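Local coordinates for protein fumarate reductase iron-sulfur subunit (Mycolicibacterium smegmatis, PDB 7D6V) that probably carries electrons through its three iron-sulfur clusters from succinate oxidation toward quinone in the membrane-bound succinate dehydrogenase Sdh1, at residues B[189-194]-B[228-233]. Sequence-based numbering, arbitrary orientation.
Sequences DRKEMA and KERVAD
Lys191 NZ meets Asp189 OD1 in a salt bridge of 3.1 Å, with the ammonium lying nearly in line with the C-O bond of the carboxylate, while the methylene chain of the same lysine packs against Arg230. That chain is straight as far as CE and then bends at its last torsion (chi4 69°), which turns the amine back to the aspartate. The long aliphatic stem of a lysine suits this place: it covers a neighbouring helix while its charge is paired elsewhere. Lys191 CE lies 3.7 Å from Arg230 CB and 3.9 Å from Arg230 CD, a van der Waals contact between two hydrocarbon stems that run at a slant to each other. Arg230 suits its place because its extended chain offers methylenes to the lysine and carries the guanidinium on to Asp181, with which NH1 forms a salt bridge. Lys191 NZ, 4.5 Å from Arg230 NH1, makes a long, weak ion pair with the same carboxylate, whose negative charge probably lets the two cations sit together. Val231 makes the second touch, its CG2 methyl resting 3.6 Å from Lys191 O, where a short branched side chain fits against the backbone; this side chain is about 9 Å from the bound ubiquinone-1. Helix 219-235 also faces the membrane anchor subunit, where Arg230 NH2 donates a hydrogen bond to Gly215 O of that chain. The contact thus joins helix 191-196 to the long helix 219-235, with Asp181 at the end of helix 171-181 beside them.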
# COMPACT_ATOMS: atom_id res chain seq x y z
N ASP B 189 -17.37 -10.64 -17.83
CA ASP B 189 -18.16 -11.20 -16.73
C ASP B 189 -17.27 -11.78 -15.63
O ASP B 189 -17.31 -11.32 -14.49
CB ASP B 189 -19.11 -12.27 -17.28
CG ASP B 189 -20.21 -12.63 -16.30
OD1 ASP B 189 -20.24 -12.06 -15.19
OD2 ASP B 189 -21.07 -13.47 -16.65
N ARG B 190 -16.48 -12.80 -15.96
CA ARG B 190 -15.50 -13.46 -15.09
C ARG B 190 -16.13 -14.32 -14.00
O ARG B 190 -15.38 -14.99 -13.26
CB ARG B 190 -14.54 -12.47 -14.43
CG ARG B 190 -13.70 -11.65 -15.39
CD ARG B 190 -12.77 -10.73 -14.63
NE ARG B 190 -12.30 -9.62 -15.45
CZ ARG B 190 -12.99 -8.50 -15.66
NH1 ARG B 190 -14.19 -8.34 -15.12
NH2 ARG B 190 -12.48 -7.54 -16.42
N LYS B 191 -17.45 -14.34 -13.86
CA LYS B 191 -18.08 -15.08 -12.77
C LYS B 191 -17.85 -16.58 -12.91
O LYS B 191 -17.50 -17.25 -11.93
CB LYS B 191 -19.57 -14.77 -12.72
CG LYS B 191 -19.91 -13.42 -12.11
CD LYS B 191 -21.41 -13.22 -12.01
CE LYS B 191 -21.76 -11.82 -11.57
NZ LYS B 191 -21.44 -10.81 -12.62
N GLU B 192 -18.03 -17.12 -14.11
CA GLU B 192 -17.81 -18.55 -14.32
C GLU B 192 -16.35 -18.93 -14.12
O GLU B 192 -16.04 -19.96 -13.51
CB GLU B 192 -18.27 -18.96 -15.72
CG GLU B 192 -19.75 -18.83 -15.95
CD GLU B 192 -20.54 -19.76 -15.07
OE1 GLU B 192 -21.30 -19.27 -14.21
OE2 GLU B 192 -20.41 -20.99 -15.23
N MET B 193 -15.43 -18.10 -14.62
CA MET B 193 -14.02 -18.46 -14.52
C MET B 193 -13.51 -18.36 -13.10
O MET B 193 -12.62 -19.13 -12.71
CB MET B 193 -13.17 -17.59 -15.46
CG MET B 193 -13.16 -16.13 -15.11
SD MET B 193 -12.23 -15.14 -16.30
CE MET B 193 -13.35 -15.15 -17.69
N ALA B 194 -14.08 -17.46 -12.29
CA ALA B 194 -13.69 -17.36 -10.89
C ALA B 194 -13.90 -18.68 -10.16
O ALA B 194 -13.15 -19.01 -9.24
CB ALA B 194 -14.46 -16.24 -10.20
N LYS B 228 -19.06 -15.43 -4.17
CA LYS B 228 -19.66 -16.75 -4.04
C LYS B 228 -21.16 -16.69 -4.29
O LYS B 228 -21.73 -17.59 -4.93
CB LYS B 228 -19.37 -17.34 -2.66
CG LYS B 228 -17.97 -17.91 -2.52
CD LYS B 228 -17.68 -18.30 -1.09
CE LYS B 228 -16.32 -18.97 -0.97
NZ LYS B 228 -16.38 -20.43 -1.26
N GLU B 229 -21.82 -15.63 -3.81
CA GLU B 229 -23.24 -15.47 -4.07
C GLU B 229 -23.52 -15.24 -5.56
O GLU B 229 -24.51 -15.76 -6.09
CB GLU B 229 -23.79 -14.32 -3.23
CG GLU B 229 -23.87 -14.64 -1.75
CD GLU B 229 -24.87 -15.73 -1.44
OE1 GLU B 229 -26.08 -15.53 -1.68
OE2 GLU B 229 -24.45 -16.80 -0.96
N ARG B 230 -22.67 -14.48 -6.24
CA ARG B 230 -22.84 -14.28 -7.68
C ARG B 230 -22.59 -15.58 -8.45
O ARG B 230 -23.31 -15.89 -9.42
CB ARG B 230 -21.91 -13.17 -8.16
CG ARG B 230 -22.21 -11.84 -7.51
CD ARG B 230 -21.23 -10.75 -7.89
NE ARG B 230 -21.60 -9.49 -7.26
CZ ARG B 230 -21.43 -8.29 -7.81
NH1 ARG B 230 -20.88 -8.18 -9.01
NH2 ARG B 230 -21.80 -7.20 -7.16
N VAL B 231 -21.59 -16.36 -8.04
CA VAL B 231 -21.36 -17.65 -8.66
C VAL B 231 -22.55 -18.58 -8.44
O VAL B 231 -22.93 -19.34 -9.33
CB VAL B 231 -20.05 -18.27 -8.13
CG1 VAL B 231 -19.94 -19.73 -8.54
CG2 VAL B 231 -18.85 -17.49 -8.64
N ALA B 232 -23.16 -18.51 -7.26
CA ALA B 232 -24.36 -19.31 -7.00
C ALA B 232 -25.52 -18.84 -7.87
O ALA B 232 -26.33 -19.66 -8.31
CB ALA B 232 -24.72 -19.24 -5.52
N ASP B 233 -25.63 -17.53 -8.10
CA ASP B 233 -26.58 -17.01 -9.07
C ASP B 233 -26.39 -17.70 -10.42
O ASP B 233 -27.35 -18.16 -11.04
CB ASP B 233 -26.40 -15.51 -9.25
CG ASP B 233 -27.12 -14.70 -8.22
OD1 ASP B 233 -27.89 -15.27 -7.42
OD2 ASP B 233 -26.92 -13.47 -8.21